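Local coordinates for amine oxidase domain-containing protein (PDB 3NRN), which binds AMP and is probably an oxidoreductase of the flavin-containing amine oxidase family, its exact reaction being unknown, at residues Asp251-Arg255 with Asp256-Gln260. Residues are numbered along the deposited sequence; the frame is centred on the assembly and turned at random.
Sequences DYFDR and DYLKQ
Phe253 and Tyr257 extend in the same direction as neighbours, their ring planes 25° apart and offset so that little of one ring covers the other. The closest atoms are CD1 of Phe253 and CD2 of Tyr257, 3.6 Å apart. The tyrosine ring is brought there by a chi1 of -175°, which sets its CG opposite the backbone N. Leu258 packs against the phenylalanine too: its CD2 lies 3.8 Å from CB of Phe253, while its CG rests 3.6 Å from the carbonyl O of Asp254. An alanine here would lack the branch that meets Phe253 CB, and would probably open a gap between the helix start and helix 241-248. Phe253, in the short connection from helix 241-248, thus packs against Tyr257 and Leu258 of the first turn of helix 255-262. The two helices meet where Val245 touches Leu258 and Val241 touches Tyr257, away from the AMP pocket; Trp369 meets the Phe253 ring. Asp254 occupies the N-cap position, yet its carboxylate makes no capping bond. Its carbonyl O accepts the first helical bond, nearly straight, from Leu258 N (3.1 Å, 165° at the hydrogen) and a weak one from Tyr257 N. Lys259 N continues the helical pattern to Arg255 O at 3.1 Å. On the exposed side, Asp254 OD2 and Asp256 OD1 stand 4.4 Å apart, like charges that probably repel mildly.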
ATOM      1  N   ASP A 251     -11.041 -10.560 -25.592  1.00 22.26           N
ATOM      2  CA  ASP A 251     -12.282 -10.369 -26.338  1.00 28.26           C
ATOM      3  C   ASP A 251     -13.477  -9.941 -25.497  1.00 26.07           C
ATOM      4  O   ASP A 251     -14.467  -9.430 -26.028  1.00 27.92           O
ATOM      5  CB  ASP A 251     -12.645 -11.644 -27.106  1.00 26.88           C
ATOM      6  CG  ASP A 251     -11.682 -11.933 -28.240  1.00 37.28           C
ATOM      7  OD1 ASP A 251     -10.959 -11.005 -28.654  1.00 31.01           O
ATOM      8  OD2 ASP A 251     -11.656 -13.084 -28.723  1.00 36.16           O
ATOM      9  N   TYR A 252     -13.383 -10.145 -24.191  1.00 21.83           N
ATOM     10  CA  TYR A 252     -14.468  -9.797 -23.284  1.00 20.55           C
ATOM     11  C   TYR A 252     -14.448  -8.336 -22.841  1.00 24.49           C
ATOM     12  O   TYR A 252     -15.272  -7.922 -22.022  1.00 23.32           O
ATOM     13  CB  TYR A 252     -14.418 -10.722 -22.056  1.00 16.73           C
ATOM     14  CG  TYR A 252     -14.752 -12.164 -22.390  1.00 29.19           C
ATOM     15  CD1 TYR A 252     -16.078 -12.593 -22.463  1.00 34.24           C
ATOM     16  CD2 TYR A 252     -13.746 -13.091 -22.675  1.00 27.06           C
ATOM     17  CE1 TYR A 252     -16.395 -13.904 -22.815  1.00 34.57           C
ATOM     18  CE2 TYR A 252     -14.056 -14.410 -23.029  1.00 24.12           C
ATOM     19  CZ  TYR A 252     -15.379 -14.803 -23.098  1.00 34.14           C
ATOM     20  OH  TYR A 252     -15.696 -16.091 -23.471  1.00 35.96           O
ATOM     21  N   PHE A 253     -13.523  -7.555 -23.396  1.00 20.99           N
ATOM     22  CA  PHE A 253     -13.385  -6.143 -23.030  1.00 17.83           C
ATOM     23  C   PHE A 253     -13.479  -5.216 -24.243  1.00 25.28           C
ATOM     24  O   PHE A 253     -13.093  -5.599 -25.347  1.00 19.95           O
ATOM     25  CB  PHE A 253     -12.029  -5.918 -22.340  1.00 18.71           C
ATOM     26  CG  PHE A 253     -11.843  -6.741 -21.096  1.00 23.27           C
ATOM     27  CD1 PHE A 253     -12.285  -6.271 -19.862  1.00 19.41           C
ATOM     28  CD2 PHE A 253     -11.292  -8.025 -21.173  1.00 22.65           C
ATOM     29  CE1 PHE A 253     -12.187  -7.074 -18.711  1.00 19.47           C
ATOM     30  CE2 PHE A 253     -11.190  -8.836 -20.037  1.00 19.74           C
ATOM     31  CZ  PHE A 253     -11.641  -8.357 -18.800  1.00 16.03           C
ATOM     32  N   ASP A 254     -13.993  -4.003 -24.028  1.00 18.04           N
ATOM     33  CA  ASP A 254     -14.116  -3.008 -25.093  1.00 18.85           C
ATOM     34  C   ASP A 254     -12.722  -2.593 -25.550  1.00 26.44           C
ATOM     35  O   ASP A 254     -11.787  -2.550 -24.749  1.00 24.66           O
ATOM     36  CB  ASP A 254     -14.838  -1.749 -24.593  1.00 16.26           C
ATOM     37  CG  ASP A 254     -16.313  -1.975 -24.344  1.00 25.84           C
ATOM     38  OD1 ASP A 254     -16.817  -3.088 -24.633  1.00 16.69           O
ATOM     39  OD2 ASP A 254     -16.968  -1.028 -23.862  1.00 21.12           O
ATOM     40  N   ARG A 255     -12.601  -2.266 -26.832  1.00 23.21           N
ATOM     41  CA  ARG A 255     -11.338  -1.841 -27.427  1.00 24.03           C
ATOM     42  C   ARG A 255     -10.628  -0.720 -26.648  1.00 27.30           C
ATOM     43  O   ARG A 255      -9.430  -0.803 -26.377  1.00 25.29           O
ATOM     44  CB  ARG A 255     -11.586  -1.375 -28.870  1.00 29.46           C
ATOM     45  CG  ARG A 255     -10.363  -0.766 -29.557  1.00 38.13           C
ATOM     46  CD  ARG A 255     -10.768   0.104 -30.742  1.00 43.43           C
ATOM     47  NE  ARG A 255     -11.270  -0.668 -31.877  1.00 53.75           N
ATOM     48  CZ  ARG A 255     -11.857  -0.128 -32.944  1.00 54.40           C
ATOM     49  NH1 ARG A 255     -12.020   1.186 -33.019  1.00 53.09           N
ATOM     50  NH2 ARG A 255     -12.271  -0.898 -33.940  1.00 50.05           N
ATOM     51  N   ASP A 256     -11.356   0.327 -26.286  1.00 18.33           N
ATOM     52  CA  ASP A 256     -10.728   1.430 -25.569  1.00 24.56           C
ATOM     53  C   ASP A 256     -10.279   1.054 -24.163  1.00 27.28           C
ATOM     54  O   ASP A 256      -9.349   1.666 -23.627  1.00 27.11           O
ATOM     55  CB  ASP A 256     -11.656   2.652 -25.531  1.00 23.54           C
ATOM     56  CG  ASP A 256     -12.868   2.443 -24.650  1.00 28.88           C
ATOM     57  OD1 ASP A 256     -13.332   1.291 -24.546  1.00 30.95           O
ATOM     58  OD2 ASP A 256     -13.364   3.436 -24.078  1.00 29.26           O
ATOM     59  N   TYR A 257     -10.918   0.050 -23.567  1.00 25.96           N
ATOM     60  CA  TYR A 257     -10.521  -0.382 -22.232  1.00 24.06           C
ATOM     61  C   TYR A 257      -9.190  -1.133 -22.336  1.00 22.15           C
ATOM     62  O   TYR A 257      -8.282  -0.940 -21.522  1.00 24.84           O
ATOM     63  CB  TYR A 257     -11.575  -1.296 -21.595  1.00 27.48           C
ATOM     64  CG  TYR A 257     -11.217  -1.654 -20.167  1.00 22.36           C
ATOM     65  CD1 TYR A 257     -11.229  -0.680 -19.163  1.00 25.13           C
ATOM     66  CD2 TYR A 257     -10.802  -2.940 -19.828  1.00 25.64           C
ATOM     67  CE1 TYR A 257     -10.829  -0.977 -17.860  1.00 25.54           C
ATOM     68  CE2 TYR A 257     -10.400  -3.245 -18.525  1.00 24.48           C
ATOM     69  CZ  TYR A 257     -10.413  -2.258 -17.549  1.00 26.55           C
ATOM     70  OH  TYR A 257      -9.985  -2.548 -16.270  1.00 25.64           O
ATOM     71  N   LEU A 258      -9.091  -2.001 -23.339  1.00 22.43           N
ATOM     72  CA  LEU A 258      -7.869  -2.762 -23.592  1.00 27.97           C
ATOM     73  C   LEU A 258      -6.714  -1.802 -23.883  1.00 30.69           C
ATOM     74  O   LEU A 258      -5.553  -2.105 -23.608  1.00 26.95           O
ATOM     75  CB  LEU A 258      -8.062  -3.690 -24.794  1.00 19.37           C
ATOM     76  CG  LEU A 258      -9.006  -4.868 -24.548  1.00 16.76           C
ATOM     77  CD1 LEU A 258      -9.270  -5.628 -25.849  1.00 13.92           C
ATOM     78  CD2 LEU A 258      -8.368  -5.776 -23.495  1.00 20.18           C
ATOM     79  N   LYS A 259      -7.045  -0.650 -24.458  1.00 23.28           N
ATOM     80  CA  LYS A 259      -6.050   0.362 -24.783  1.00 33.17           C
ATOM     81  C   LYS A 259      -5.476   0.923 -23.489  1.00 33.46           C
ATOM     82  O   LYS A 259      -4.262   1.065 -23.340  1.00 34.68           O
ATOM     83  CB  LYS A 259      -6.692   1.498 -25.590  1.00 38.86           C
ATOM     84  CG  LYS A 259      -5.709   2.580 -26.022  1.00 38.61           C
ATOM     85  CD  LYS A 259      -6.401   3.690 -26.804  1.00 42.21           C
ATOM     86  CE  LYS A 259      -5.402   4.733 -27.288  1.00 48.81           C
ATOM     87  NZ  LYS A 259      -4.646   5.358 -26.168  1.00 50.76           N
ATOM     88  N   GLN A 260      -6.369   1.240 -22.556  1.00 31.54           N
ATOM     89  CA  GLN A 260      -5.977   1.779 -21.263  1.00 31.38           C
ATOM     90  C   GLN A 260      -5.152   0.769 -20.462  1.00 33.01           C
ATOM     91  O   GLN A 260      -4.153   1.131 -19.836  1.00 30.06           O
ATOM     92  CB  GLN A 260      -7.225   2.178 -20.471  1.00 27.77           C
ATOM     93  CG  GLN A 260      -6.937   2.563 -19.041  1.00 35.36           C
ATOM     94  CD  GLN A 260      -8.183   2.945 -18.274  1.00 32.12           C
ATOM     95  OE1 GLN A 260      -8.753   4.013 -18.487  1.00 36.82           O
ATOM     96  NE2 GLN A 260      -8.618   2.067 -17.378  1.00 32.08           N
TER